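Local coordinates for protein Ara h 8 allergen isoform (Arachis hypogaea, PDB 6V8M) that is a peanut PR-10 allergen that binds 8-anilino-1-naphthalene sulfonate and probably carries small hydrophobic ligands in plant defence, at residues P16-F20 against I74-T80; L30-I35 against G141-I146; G48-K54 against L68-I74; I94-F100 against S116-K122. All coordinates share one frame; numbering follows the deposited sequence.

Interaction 1: P16-F20 against I74-T80; sequences PAKLF and IDEATYT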
# COMPACT_ATOMS: atom_id res chain seq x y z
N PRO A 16 -3.06 -14.15 9.77
CA PRO A 16 -3.22 -13.57 8.45
C PRO A 16 -4.66 -13.33 7.99
O PRO A 16 -4.85 -12.30 7.36
CB PRO A 16 -2.48 -14.56 7.53
CG PRO A 16 -2.50 -15.87 8.30
CD PRO A 16 -2.34 -15.44 9.74
N ALA A 17 -5.64 -14.17 8.32
CA ALA A 17 -7.02 -13.94 7.83
C ALA A 17 -7.49 -12.59 8.41
O ALA A 17 -8.03 -11.74 7.67
CB ALA A 17 -7.94 -15.06 8.21
N LYS A 18 -7.24 -12.38 9.70
CA LYS A 18 -7.63 -11.14 10.41
C LYS A 18 -6.85 -9.95 9.84
O LYS A 18 -7.47 -8.88 9.59
CB LYS A 18 -7.37 -11.35 11.90
CG LYS A 18 -7.92 -10.29 12.83
CD LYS A 18 -8.09 -10.83 14.25
CE LYS A 18 -9.01 -9.98 15.11
NZ LYS A 18 -9.90 -10.82 15.95
N LEU A 19 -5.54 -10.10 9.67
CA LEU A 19 -4.67 -9.00 9.17
C LEU A 19 -5.02 -8.66 7.72
O LEU A 19 -5.12 -7.47 7.41
CB LEU A 19 -3.21 -9.42 9.32
CG LEU A 19 -2.18 -8.31 9.04
CD1 LEU A 19 -2.46 -7.08 9.90
CD2 LEU A 19 -0.77 -8.87 9.29
N PHE A 20 -5.32 -9.64 6.88
CA PHE A 20 -5.71 -9.42 5.46
C PHE A 20 -7.05 -8.70 5.39
O PHE A 20 -7.24 -7.78 4.56
CB PHE A 20 -5.75 -10.74 4.70
CG PHE A 20 -5.93 -10.58 3.22
CD1 PHE A 20 -4.86 -10.22 2.42
CD2 PHE A 20 -7.18 -10.67 2.66
CE1 PHE A 20 -5.03 -10.05 1.05
CE2 PHE A 20 -7.35 -10.50 1.29
CZ PHE A 20 -6.28 -10.20 0.50
N ILE A 74 -5.76 -9.67 -6.38
CA ILE A 74 -6.28 -9.76 -4.99
C ILE A 74 -6.88 -11.15 -4.80
O ILE A 74 -7.64 -11.60 -5.68
CB ILE A 74 -7.27 -8.62 -4.69
CG1 ILE A 74 -7.76 -8.70 -3.24
CG2 ILE A 74 -8.43 -8.57 -5.68
CD1 ILE A 74 -8.56 -7.49 -2.82
N ASP A 75 -6.47 -11.83 -3.73
CA ASP A 75 -6.93 -13.21 -3.45
C ASP A 75 -6.95 -13.43 -1.94
O ASP A 75 -5.86 -13.49 -1.34
CB ASP A 75 -6.10 -14.25 -4.20
CG ASP A 75 -6.69 -15.64 -4.09
OD1 ASP A 75 -7.73 -15.91 -4.70
OD2 ASP A 75 -6.18 -16.41 -3.28
N GLU A 76 -8.15 -13.60 -1.40
CA GLU A 76 -8.35 -13.81 0.05
C GLU A 76 -7.67 -15.10 0.51
O GLU A 76 -7.05 -15.06 1.55
CB GLU A 76 -9.83 -13.85 0.42
CG GLU A 76 -10.37 -12.47 0.70
CD GLU A 76 -11.81 -12.41 1.19
OE1 GLU A 76 -12.42 -11.33 1.08
OE2 GLU A 76 -12.31 -13.45 1.69
N ALA A 77 -7.76 -16.21 -0.23
CA ALA A 77 -7.30 -17.52 0.28
C ALA A 77 -5.78 -17.51 0.43
O ALA A 77 -5.26 -18.17 1.38
CB ALA A 77 -7.72 -18.64 -0.61
N THR A 78 -5.09 -16.80 -0.46
CA THR A 78 -3.60 -16.74 -0.46
C THR A 78 -3.12 -15.46 0.25
O THR A 78 -1.91 -15.26 0.31
CB THR A 78 -3.04 -16.84 -1.88
OG1 THR A 78 -3.50 -15.73 -2.64
CG2 THR A 78 -3.39 -18.15 -2.54
N TYR A 79 -4.02 -14.61 0.74
CA TYR A 79 -3.63 -13.36 1.45
C TYR A 79 -2.76 -12.49 0.54
O TYR A 79 -1.80 -11.87 0.98
CB TYR A 79 -2.89 -13.68 2.74
CG TYR A 79 -3.55 -14.70 3.62
CD1 TYR A 79 -4.82 -14.53 4.11
CD2 TYR A 79 -2.88 -15.86 3.96
CE1 TYR A 79 -5.41 -15.49 4.93
CE2 TYR A 79 -3.45 -16.81 4.79
CZ TYR A 79 -4.71 -16.62 5.29
OH TYR A 79 -5.24 -17.59 6.11
N THR A 80 -3.13 -12.44 -0.73
CA THR A 80 -2.40 -11.76 -1.81
C THR A 80 -3.05 -10.41 -2.13
O THR A 80 -4.24 -10.37 -2.40
CB THR A 80 -2.31 -12.62 -3.08
OG1 THR A 80 -1.38 -13.66 -2.73
CG2 THR A 80 -1.79 -11.85 -4.27
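Pro-16 CB sits over the centre of one face of the Tyr-79 ring, the two side chains crossing at a slant. It lies 3.7 Å from the ring centroid and 11° off the normal, a CH-pi contact. Ala-77 O covers the opposite face, so the phenol is held between helix and turn. The Phe-20 ring projects from helix 16-25 into the turn. Its CG stands anti to the backbone N (chi1 -171°), which carries the ring against the backbone of Tyr-79. Tyr-79 CA lies over one face of the Phe-20 ring, 3.9 Å from its centroid. Ile-74 CG1 meets the ring edge, 4.3 Å from Phe-20 CZ. A type I turn from Glu-76 to Tyr-79 links strands 64-75 and 80-86 of the Bet v 1 sheet. Tyr-79 and Thr-80 both face Asp-75 in a G1 bulge. Asp-75 OD2 accepts from Thr-78 N at 3.0 Å, an Asx motif, and from Thr-78 OG1 at 2.8 Å. Leu-104 of strand 95-107 touches Pro-16, Phe-20 and Tyr-79.

Interaction 2: L30-I35 against G141-I146; sequences LTPKLI and GIFKAI. With 2AN (8-anilino-1-naphthalene sulfonate), chain C; 2AN (8-anilino-1-naphthalene sulfonate), chain D; 2AN (8-anilino-1-naphthalene sulfonate), chain E.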
# COMPACT_ATOMS: atom_id res chain seq x y z
N LEU A 30 -10.94 1.71 6.45
CA LEU A 30 -10.14 1.91 7.70
C LEU A 30 -9.06 2.97 7.50
O LEU A 30 -8.79 3.72 8.44
CB LEU A 30 -9.49 0.59 8.10
CG LEU A 30 -10.38 -0.37 8.87
CD1 LEU A 30 -9.59 -1.61 9.24
CD2 LEU A 30 -10.94 0.29 10.12
N THR A 31 -8.41 3.02 6.35
CA THR A 31 -7.19 3.85 6.23
C THR A 31 -7.49 5.30 6.58
O THR A 31 -6.77 5.87 7.39
CB THR A 31 -6.49 3.67 4.87
OG1 THR A 31 -6.10 2.29 4.82
CG2 THR A 31 -5.32 4.60 4.71
N PRO A 32 -8.50 5.99 6.00
CA PRO A 32 -8.71 7.39 6.34
C PRO A 32 -9.18 7.61 7.79
O PRO A 32 -9.08 8.70 8.29
CB PRO A 32 -9.75 7.91 5.33
CG PRO A 32 -10.25 6.69 4.57
CD PRO A 32 -9.38 5.51 4.93
N LYS A 33 -9.77 6.58 8.42
CA LYS A 33 -10.18 6.63 9.83
C LYS A 33 -8.96 6.64 10.74
O LYS A 33 -9.04 7.20 11.83
CB LYS A 33 -11.01 5.40 10.20
CG LYS A 33 -12.49 5.53 9.93
CD LYS A 33 -13.30 4.45 10.58
CE LYS A 33 -14.67 4.35 9.94
NZ LYS A 33 -15.45 3.23 10.51
N LEU A 34 -7.87 6.00 10.30
CA LEU A 34 -6.67 5.80 11.14
C LEU A 34 -5.55 6.78 10.80
O LEU A 34 -4.76 7.07 11.71
CB LEU A 34 -6.20 4.36 10.98
CG LEU A 34 -7.19 3.31 11.47
CD1 LEU A 34 -6.66 1.92 11.21
CD2 LEU A 34 -7.49 3.49 12.94
N ILE A 35 -5.41 7.23 9.55
CA ILE A 35 -4.29 8.15 9.18
C ILE A 35 -4.91 9.53 8.96
O ILE A 35 -5.58 9.73 7.96
CB ILE A 35 -3.52 7.66 7.94
CG1 ILE A 35 -2.93 6.26 8.14
CG2 ILE A 35 -2.45 8.66 7.53
CD1 ILE A 35 -1.77 6.20 9.10
N GLY A 141 3.64 2.90 7.57
CA GLY A 141 2.75 3.67 8.46
C GLY A 141 1.31 3.22 8.35
O GLY A 141 0.66 2.97 9.37
N ILE A 142 0.81 3.10 7.12
CA ILE A 142 -0.59 2.65 6.91
C ILE A 142 -0.71 1.24 7.47
O ILE A 142 -1.67 0.97 8.23
CB ILE A 142 -0.99 2.72 5.43
CG1 ILE A 142 -1.15 4.18 5.00
CG2 ILE A 142 -2.23 1.88 5.16
CD1 ILE A 142 -1.16 4.37 3.51
N PHE A 143 0.20 0.34 7.09
CA PHE A 143 0.05 -1.08 7.47
C PHE A 143 0.06 -1.22 9.00
O PHE A 143 -0.78 -1.94 9.60
CB PHE A 143 1.17 -1.89 6.82
CG PHE A 143 0.96 -3.37 6.96
CD1 PHE A 143 1.43 -4.04 8.06
CD2 PHE A 143 0.31 -4.08 5.96
CE1 PHE A 143 1.23 -5.41 8.17
CE2 PHE A 143 0.15 -5.45 6.06
CZ PHE A 143 0.60 -6.11 7.17
N LYS A 144 1.01 -0.54 9.63
CA LYS A 144 1.22 -0.64 11.10
C LYS A 144 0.12 0.09 11.86
O LYS A 144 -0.20 -0.31 12.99
CB LYS A 144 2.63 -0.21 11.47
CG LYS A 144 3.65 -1.18 10.89
CD LYS A 144 5.07 -0.83 11.07
CE LYS A 144 5.97 -1.90 10.47
NZ LYS A 144 6.05 -3.07 11.35
N ALA A 145 -0.45 1.16 11.30
CA ALA A 145 -1.61 1.80 11.95
C ALA A 145 -2.81 0.84 11.94
O ALA A 145 -3.51 0.70 12.97
CB ALA A 145 -1.89 3.13 11.27
N ILE A 146 -3.03 0.13 10.83
CA ILE A 146 -4.13 -0.86 10.76
C ILE A 146 -3.82 -2.03 11.70
O ILE A 146 -4.73 -2.47 12.42
CB ILE A 146 -4.36 -1.29 9.30
CG1 ILE A 146 -4.86 -0.10 8.47
CG2 ILE A 146 -5.34 -2.44 9.30
CD1 ILE A 146 -4.92 -0.32 6.97
C1 2AN C . 6.39 -2.62 2.44
C2 2AN C . 5.54 -2.33 1.40
C3 2AN C . 4.15 -2.43 1.54
C4 2AN C . 3.63 -2.83 2.72
C5 2AN C . 4.46 -3.13 3.83
C6 2AN C . 3.86 -3.54 5.04
C7 2AN C . 4.60 -3.85 6.12
C8 2AN C . 5.99 -3.77 6.06
N 2AN C . 7.80 -2.54 2.24
S 2AN C . 8.38 -3.32 5.07
C9 2AN C . 6.63 -3.38 4.91
C10 2AN C . 5.88 -3.04 3.72
C11 2AN C . 8.53 -1.66 1.41
C12 2AN C . 8.00 -0.44 1.01
C13 2AN C . 8.73 0.39 0.19
C14 2AN C . 9.99 0.04 -0.23
C15 2AN C . 10.53 -1.16 0.17
C16 2AN C . 9.80 -2.01 0.98
O1 2AN C . 8.82 -2.02 4.69
O2 2AN C . 8.96 -4.30 4.07
O3 2AN C . 8.67 -3.74 6.40
C1 2AN D . 1.09 9.01 5.88
C2 2AN D . 0.90 7.70 5.58
C3 2AN D . 0.46 7.30 4.32
C4 2AN D . 0.17 8.22 3.38
C5 2AN D . 0.34 9.60 3.64
C6 2AN D . 0.07 10.54 2.62
C7 2AN D . 0.26 11.86 2.84
C8 2AN D . 0.75 12.32 4.07
N 2AN D . 1.49 9.36 7.17
S 2AN D . 1.67 12.18 6.59
C9 2AN D . 0.99 11.46 5.11
C10 2AN D . 0.82 10.04 4.91
C11 2AN D . 2.41 8.70 8.00
C12 2AN D . 3.44 7.92 7.50
C13 2AN D . 4.33 7.31 8.36
C14 2AN D . 4.20 7.48 9.72
C15 2AN D . 3.18 8.26 10.23
C16 2AN D . 2.28 8.86 9.38
O1 2AN D . 2.93 11.52 6.80
O2 2AN D . 1.70 13.59 6.44
O3 2AN D . 0.70 11.84 7.75
C1 2AN E . 1.15 7.89 -1.50
C2 2AN E . 2.16 8.57 -2.12
C3 2AN E . 3.42 7.99 -2.30
C4 2AN E . 3.67 6.77 -1.76
C5 2AN E . 2.66 6.03 -1.11
C6 2AN E . 2.95 4.74 -0.60
C7 2AN E . 2.03 4.01 0.02
C8 2AN E . 0.71 4.48 0.14
N 2AN E . -0.07 8.53 -1.24
S 2AN E . -1.35 6.07 -0.24
C9 2AN E . 0.38 5.74 -0.29
C10 2AN E . 1.35 6.57 -0.96
C11 2AN E . -0.38 9.90 -1.33
C12 2AN E . -1.70 10.22 -1.58
C13 2AN E . -2.08 11.55 -1.75
C14 2AN E . -1.15 12.56 -1.63
C15 2AN E . 0.17 12.25 -1.37
C16 2AN E . 0.56 10.93 -1.22
O1 2AN E . -1.69 6.55 -1.55
O2 2AN E . -2.03 4.88 0.18
O3 2AN E . -1.63 7.21 0.76
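Ile-35 reaches helix 129-152 from the end of helix 27-34, where the chain leaves helical geometry. At its CB the side chain splits. CG2, anti to the backbone N, turns to the bound 8-anilino-1-naphthalene sulfonate of chain D, with CG2 3.9 Å from ligand C1. CG1 takes the other branch and meets Ile-142 CG1 at 4.2 Å, the two side chains crossing at about a right angle. The tip, CD1, ends on the Ala-145 methyl, with Ile-35 CD1 3.8 Å from Ala-145 CB. Ile-142 in turn touches two ligands with its own tip: its CD1 is 3.4 Å from C3 of the chain D molecule and 3.5 Å from O2 of the chain E molecule. Leu-34 CD1 rests 3.9 Å from Ile-146 CG1. Thr-31 OG1 lies 3.6 Å from Ile-146 CD1, while its hydrogen bond goes to Gly-27 O in its own helix. Phe-143 faces the other way, one face of its ring against C6 of the chain C ligand. Segments 30-34 and 141-146 cross at 88°. Ile-146 also touches helix 16-25, and Thr-31 and Ile-142 pack on Ile-38 of strand 38-45.

Interaction 3: G48-K54 against L68-I74; sequences GGPGTVK and LHKIDAI. With 2AN (8-anilino-1-naphthalene sulfonate), chain E.
This is the open end of the beta hairpin of strands 53-59 and 64-75 in the Bet v 1 sheet, where a type II turn from Gly-49 to Thr-52 leads into the first strand. Lys-54 and His-69 form an antiparallel hydrogen-bonded pair, with Lys-54 N to His-69 O and His-69 N to Lys-54 O both 2.8 Å. The turn is tied to strand 64-75 by Gly-51 N to Ile-71 O, 2.8 Å and almost straight at 173°. Ile-71 N returns a bond to Thr-52 O. The Ile-71 side chain lies beside that of Thr-52, pointing the same way, and its CD1 is 3.7 Å from Thr-52 CB. Lys-54 crosses over Ile-71, bringing its CE to 4.0 Å from Ile-71 CD1. The extended Lys-54 chain carries NZ on to a salt bridge with Asp-28 and a hydrogen bond with Tyr-81. Pro-50 CD meets Ile-74 CG2. Both His-69 ring nitrogens are engaged near the ring plane. A water lies 2.6 Å from His-69 ND1. On the ligand side, His-69 NE2 donates to sulfonate O1 of the chain E 8-anilino-1-naphthalene sulfonate at 2.9 Å, with an N-H...O angle of 158°.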
# COMPACT_ATOMS: atom_id res chain seq x y z
N GLY A 48 -13.66 -3.57 -6.59
CA GLY A 48 -12.71 -4.06 -5.58
C GLY A 48 -11.90 -5.27 -6.04
O GLY A 48 -11.06 -5.72 -5.25
N GLY A 49 -12.16 -5.79 -7.25
CA GLY A 49 -11.37 -6.88 -7.86
C GLY A 49 -10.24 -6.35 -8.73
O GLY A 49 -10.04 -5.14 -8.83
N PRO A 50 -9.46 -7.23 -9.41
CA PRO A 50 -8.38 -6.78 -10.28
C PRO A 50 -8.86 -5.76 -11.32
O PRO A 50 -9.96 -5.94 -11.85
CB PRO A 50 -7.88 -8.05 -10.98
CG PRO A 50 -8.29 -9.15 -10.07
CD PRO A 50 -9.58 -8.69 -9.41
N GLY A 51 -8.06 -4.72 -11.57
CA GLY A 51 -8.41 -3.64 -12.50
C GLY A 51 -9.08 -2.46 -11.80
O GLY A 51 -9.25 -1.44 -12.46
N THR A 52 -9.50 -2.60 -10.54
CA THR A 52 -10.13 -1.51 -9.75
C THR A 52 -9.14 -0.35 -9.66
O THR A 52 -7.93 -0.59 -9.39
CB THR A 52 -10.57 -1.98 -8.36
OG1 THR A 52 -11.58 -2.97 -8.53
CG2 THR A 52 -11.06 -0.83 -7.49
N VAL A 53 -9.62 0.86 -9.92
CA VAL A 53 -8.80 2.10 -9.81
C VAL A 53 -9.36 2.93 -8.67
O VAL A 53 -10.58 3.16 -8.64
CB VAL A 53 -8.76 2.88 -11.13
CG1 VAL A 53 -7.96 4.17 -10.99
CG2 VAL A 53 -8.17 1.99 -12.22
N LYS A 54 -8.48 3.38 -7.79
CA LYS A 54 -8.85 4.21 -6.64
C LYS A 54 -8.13 5.55 -6.71
O LYS A 54 -6.96 5.63 -7.14
CB LYS A 54 -8.49 3.58 -5.30
CG LYS A 54 -8.71 2.08 -5.21
CD LYS A 54 -8.28 1.51 -3.88
CE LYS A 54 -8.33 0.01 -3.82
NZ LYS A 54 -7.79 -0.50 -2.53
N LEU A 68 -3.26 7.88 -7.68
CA LEU A 68 -4.16 6.82 -8.16
C LEU A 68 -3.54 5.47 -7.81
O LEU A 68 -2.30 5.33 -7.86
CB LEU A 68 -4.42 6.96 -9.66
CG LEU A 68 -5.06 8.28 -10.13
CD1 LEU A 68 -5.33 8.20 -11.62
CD2 LEU A 68 -6.35 8.60 -9.39
N HIS A 69 -4.38 4.53 -7.42
CA HIS A 69 -3.98 3.13 -7.17
C HIS A 69 -4.71 2.24 -8.16
O HIS A 69 -5.90 2.47 -8.40
CB HIS A 69 -4.40 2.65 -5.78
CG HIS A 69 -3.64 3.17 -4.64
ND1 HIS A 69 -3.49 2.44 -3.49
CD2 HIS A 69 -3.06 4.38 -4.43
CE1 HIS A 69 -2.84 3.18 -2.61
NE2 HIS A 69 -2.55 4.35 -3.17
N LYS A 70 -4.06 1.20 -8.66
CA LYS A 70 -4.75 0.16 -9.44
C LYS A 70 -4.52 -1.21 -8.78
O LYS A 70 -3.37 -1.52 -8.46
CB LYS A 70 -4.23 0.15 -10.87
CG LYS A 70 -4.92 -0.84 -11.79
CD LYS A 70 -4.13 -1.07 -13.05
CE LYS A 70 -4.89 -1.82 -14.12
NZ LYS A 70 -3.95 -2.31 -15.17
N ILE A 71 -5.56 -2.00 -8.59
CA ILE A 71 -5.44 -3.39 -8.09
C ILE A 71 -4.93 -4.26 -9.24
O ILE A 71 -5.62 -4.39 -10.27
CB ILE A 71 -6.76 -3.94 -7.52
CG1 ILE A 71 -7.30 -3.02 -6.44
CG2 ILE A 71 -6.55 -5.36 -7.00
CD1 ILE A 71 -8.53 -3.53 -5.73
N ASP A 72 -3.77 -4.87 -9.04
CA ASP A 72 -3.18 -5.81 -10.04
C ASP A 72 -3.64 -7.25 -9.73
O ASP A 72 -3.99 -8.01 -10.69
CB ASP A 72 -1.66 -5.69 -10.09
CG ASP A 72 -1.15 -4.29 -10.41
OD1 ASP A 72 -1.60 -3.72 -11.43
OD2 ASP A 72 -0.29 -3.79 -9.66
N ALA A 73 -3.72 -7.62 -8.47
CA ALA A 73 -4.18 -8.96 -8.07
C ALA A 73 -4.72 -8.89 -6.66
O ALA A 73 -4.16 -8.14 -5.84
CB ALA A 73 -3.08 -9.99 -8.19
N ILE A 74 -5.76 -9.67 -6.38
CA ILE A 74 -6.28 -9.76 -4.99
C ILE A 74 -6.88 -11.15 -4.80
O ILE A 74 -7.64 -11.60 -5.68
CB ILE A 74 -7.27 -8.62 -4.69
CG1 ILE A 74 -7.76 -8.70 -3.24
CG2 ILE A 74 -8.43 -8.57 -5.68
CD1 ILE A 74 -8.56 -7.49 -2.82
C1 2AN E . 1.15 7.89 -1.50
C2 2AN E . 2.16 8.57 -2.12
C3 2AN E . 3.42 7.99 -2.30
C4 2AN E . 3.67 6.77 -1.76
C5 2AN E . 2.66 6.03 -1.11
C6 2AN E . 2.95 4.74 -0.60
C7 2AN E . 2.03 4.01 0.02
C8 2AN E . 0.71 4.48 0.14
N 2AN E . -0.07 8.53 -1.24
S 2AN E . -1.35 6.07 -0.24
C9 2AN E . 0.38 5.74 -0.29
C10 2AN E . 1.35 6.57 -0.96
C11 2AN E . -0.38 9.90 -1.33
C12 2AN E . -1.70 10.22 -1.58
C13 2AN E . -2.08 11.55 -1.75
C14 2AN E . -1.15 12.56 -1.63
C15 2AN E . 0.17 12.25 -1.37
C16 2AN E . 0.56 10.93 -1.22
O1 2AN E . -1.69 6.55 -1.55
O2 2AN E . -2.03 4.88 0.18
O3 2AN E . -1.63 7.21 0.76
O HOH W 1 -4.47 0.08 -2.85

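Interaction 4: I94-F100 against S116-K122; sequences ILEKVSF and SVTFHTK. With 2AN (8-anilino-1-naphthalene sulfonate), chain C.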
# COMPACT_ATOMS: atom_id res chain seq x y z
N ILE A 94 9.62 12.39 -10.01
CA ILE A 94 10.66 11.48 -10.58
C ILE A 94 10.09 10.07 -10.85
O ILE A 94 10.76 9.31 -11.57
CB ILE A 94 11.92 11.45 -9.67
CG1 ILE A 94 13.16 10.91 -10.39
CG2 ILE A 94 11.69 10.68 -8.38
CD1 ILE A 94 13.47 11.63 -11.67
N LEU A 95 8.92 9.70 -10.31
CA LEU A 95 8.36 8.33 -10.45
C LEU A 95 7.34 8.24 -11.59
O LEU A 95 6.47 9.11 -11.67
CB LEU A 95 7.71 7.92 -9.13
CG LEU A 95 8.65 7.81 -7.93
CD1 LEU A 95 7.89 7.52 -6.65
CD2 LEU A 95 9.72 6.75 -8.18
N GLU A 96 7.45 7.21 -12.43
CA GLU A 96 6.37 6.79 -13.37
C GLU A 96 5.30 6.08 -12.57
O GLU A 96 4.10 6.43 -12.70
CB GLU A 96 6.91 5.87 -14.46
CG GLU A 96 7.79 6.61 -15.45
CD GLU A 96 8.74 5.78 -16.30
OE1 GLU A 96 9.65 6.40 -16.91
OE2 GLU A 96 8.60 4.53 -16.34
N LYS A 97 5.73 5.11 -11.76
CA LYS A 97 4.83 4.29 -10.93
C LYS A 97 5.65 3.53 -9.88
O LYS A 97 6.88 3.36 -10.07
CB LYS A 97 4.02 3.31 -11.79
CG LYS A 97 4.83 2.25 -12.52
CD LYS A 97 4.01 1.33 -13.42
CE LYS A 97 4.87 0.28 -14.09
NZ LYS A 97 4.08 -0.72 -14.86
N VAL A 98 4.97 3.03 -8.87
CA VAL A 98 5.51 2.02 -7.91
C VAL A 98 4.54 0.84 -7.84
O VAL A 98 3.36 1.05 -7.56
CB VAL A 98 5.78 2.61 -6.52
CG1 VAL A 98 6.50 1.60 -5.66
CG2 VAL A 98 6.57 3.90 -6.58
N SER A 99 5.03 -0.37 -8.14
CA SER A 99 4.25 -1.63 -8.11
C SER A 99 4.62 -2.40 -6.85
O SER A 99 5.81 -2.63 -6.60
CB SER A 99 4.45 -2.44 -9.36
OG SER A 99 3.90 -1.69 -10.45
N PHE A 100 3.59 -2.75 -6.10
CA PHE A 100 3.71 -3.52 -4.85
C PHE A 100 3.12 -4.90 -5.07
O PHE A 100 2.02 -5.01 -5.61
CB PHE A 100 2.93 -2.85 -3.74
CG PHE A 100 3.41 -1.49 -3.35
CD1 PHE A 100 3.10 -0.38 -4.13
CD2 PHE A 100 4.14 -1.31 -2.20
CE1 PHE A 100 3.55 0.88 -3.77
CE2 PHE A 100 4.57 -0.05 -1.85
CZ PHE A 100 4.27 1.04 -2.62
N SER A 116 7.41 -7.31 -2.38
CA SER A 116 8.25 -6.91 -3.52
C SER A 116 7.77 -5.53 -3.95
O SER A 116 6.57 -5.41 -4.29
CB SER A 116 8.10 -7.89 -4.65
OG SER A 116 9.02 -7.60 -5.68
N VAL A 117 8.69 -4.58 -4.07
CA VAL A 117 8.30 -3.19 -4.43
C VAL A 117 9.17 -2.80 -5.61
O VAL A 117 10.39 -2.83 -5.45
CB VAL A 117 8.48 -2.22 -3.27
CG1 VAL A 117 7.96 -0.84 -3.63
CG2 VAL A 117 7.78 -2.73 -2.02
N THR A 118 8.54 -2.45 -6.72
CA THR A 118 9.30 -2.05 -7.93
C THR A 118 9.02 -0.57 -8.19
O THR A 118 7.88 -0.26 -8.57
CB THR A 118 9.04 -2.92 -9.15
OG1 THR A 118 9.39 -4.27 -8.80
CG2 THR A 118 9.91 -2.52 -10.32
N PHE A 119 10.05 0.26 -8.07
CA PHE A 119 10.00 1.69 -8.45
C PHE A 119 10.43 1.80 -9.92
O PHE A 119 11.41 1.19 -10.34
CB PHE A 119 10.95 2.54 -7.60
CG PHE A 119 10.64 2.60 -6.13
CD1 PHE A 119 10.95 1.53 -5.28
CD2 PHE A 119 10.12 3.76 -5.57
CE1 PHE A 119 10.71 1.61 -3.92
CE2 PHE A 119 9.92 3.83 -4.20
CZ PHE A 119 10.18 2.76 -3.38
N HIS A 120 9.65 2.54 -10.70
CA HIS A 120 9.94 2.91 -12.09
C HIS A 120 10.17 4.42 -12.12
O HIS A 120 9.24 5.17 -11.80
CB HIS A 120 8.78 2.52 -13.00
CG HIS A 120 8.51 1.05 -13.06
ND1 HIS A 120 8.88 0.30 -14.14
CD2 HIS A 120 7.95 0.19 -12.18
CE1 HIS A 120 8.53 -0.96 -13.94
NE2 HIS A 120 7.99 -1.06 -12.74
N THR A 121 11.41 4.83 -12.41
CA THR A 121 11.79 6.25 -12.45
C THR A 121 11.86 6.72 -13.90
O THR A 121 12.22 5.92 -14.80
CB THR A 121 13.14 6.44 -11.76
OG1 THR A 121 14.03 5.60 -12.47
CG2 THR A 121 13.07 6.14 -10.28
N LYS A 122 11.68 8.02 -14.08
CA LYS A 122 11.94 8.71 -15.36
C LYS A 122 13.45 8.87 -15.50
O LYS A 122 14.16 9.00 -14.47
CB LYS A 122 11.20 10.05 -15.40
CG LYS A 122 9.71 9.98 -15.16
CD LYS A 122 9.04 11.33 -15.05
CE LYS A 122 7.54 11.23 -14.88
NZ LYS A 122 7.02 12.36 -14.08
C1 2AN C . 6.39 -2.62 2.44
C2 2AN C . 5.54 -2.33 1.40
C3 2AN C . 4.15 -2.43 1.54
C4 2AN C . 3.63 -2.83 2.72
C5 2AN C . 4.46 -3.13 3.83
C6 2AN C . 3.86 -3.54 5.04
C7 2AN C . 4.60 -3.85 6.12
C8 2AN C . 5.99 -3.77 6.06
N 2AN C . 7.80 -2.54 2.24
S 2AN C . 8.38 -3.32 5.07
C9 2AN C . 6.63 -3.38 4.91
C10 2AN C . 5.88 -3.04 3.72
C11 2AN C . 8.53 -1.66 1.41
C12 2AN C . 8.00 -0.44 1.01
C13 2AN C . 8.73 0.39 0.19
C14 2AN C . 9.99 0.04 -0.23
C15 2AN C . 10.53 -1.16 0.17
C16 2AN C . 9.80 -2.01 0.98
O1 2AN C . 8.82 -2.02 4.69
O2 2AN C . 8.96 -4.30 4.07
O3 2AN C . 8.67 -3.74 6.40
O HOH W 2 10.16 1.54 -16.26
O HOH W 3 6.85 -5.39 -7.33
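The His-120 ring has Lys-97 CE over one face, 3.6 Å from the ring centroid in a CH-pi contact. Lys-97 CG lies between its backbone N and carbonyl carbon (chi1 64°), and the chain then runs extended beside the imidazole. At the ring edge, in plane, a water is 2.8 Å from His-120 ND1. On the other face of the sheet Phe-119 carries Val-98 CG1 over its ring centre, 4.2 Å from the centroid. Leu-95 CD2 meets the Phe-119 edge in plane. Phe-100 has Val-117 CG1 over one face, offset toward the rim, and C2 of the chain C 8-anilino-1-naphthalene sulfonate at its edge. The two valines press together: Val-98 CG1 and Val-117 CG1 are 3.5 Å apart, tighter than usual. Val-117 CG2 touches the ligand's anilino ring, 3.7 Å from C11.

The backbones are joined by Ser-99 N to Thr-118 O at 2.9 Å. Thr-118 N to Ser-99 O is 2.7 Å. His-120 N bonds to Lys-97 O at 3.0 Å. Glu-96 N also reaches His-120 O, so Glu-96 and Lys-97 both face His-120 in a classic beta bulge. Beyond it, Lys-122 N bonds to Ile-94 O. Val-135 of helix 129-152 covers Phe-100 and Phe-119. The arrangement is an antiparallel hairpin of the Bet v 1 fold, its inner face lining the ligand pocket.

In the fold
Interactions 1, 3 and 4 all reach the one antiparallel sheet, while interaction 2 joins two helices. Interactions 1 and 3 share strand 64-75 and Ile-74, with centres about 15 Å apart. Interactions 1 and 2 touch where Leu-19 meets Phe-143. Along the chain, interaction 3 lies within the span of interaction 1 and between the segments of interaction 2. Interaction 4 follows interaction 3, also between the segments of interaction 2, and ends before helix 129-152. The centres of interactions 2 and 4 are about 22 Å apart, on opposite sides of the chain's centre, yet both touch the chain C ligand. Interactions 2 and 3 both touch the chain E ligand. Sheet and helices thus enclose the binding cavity together.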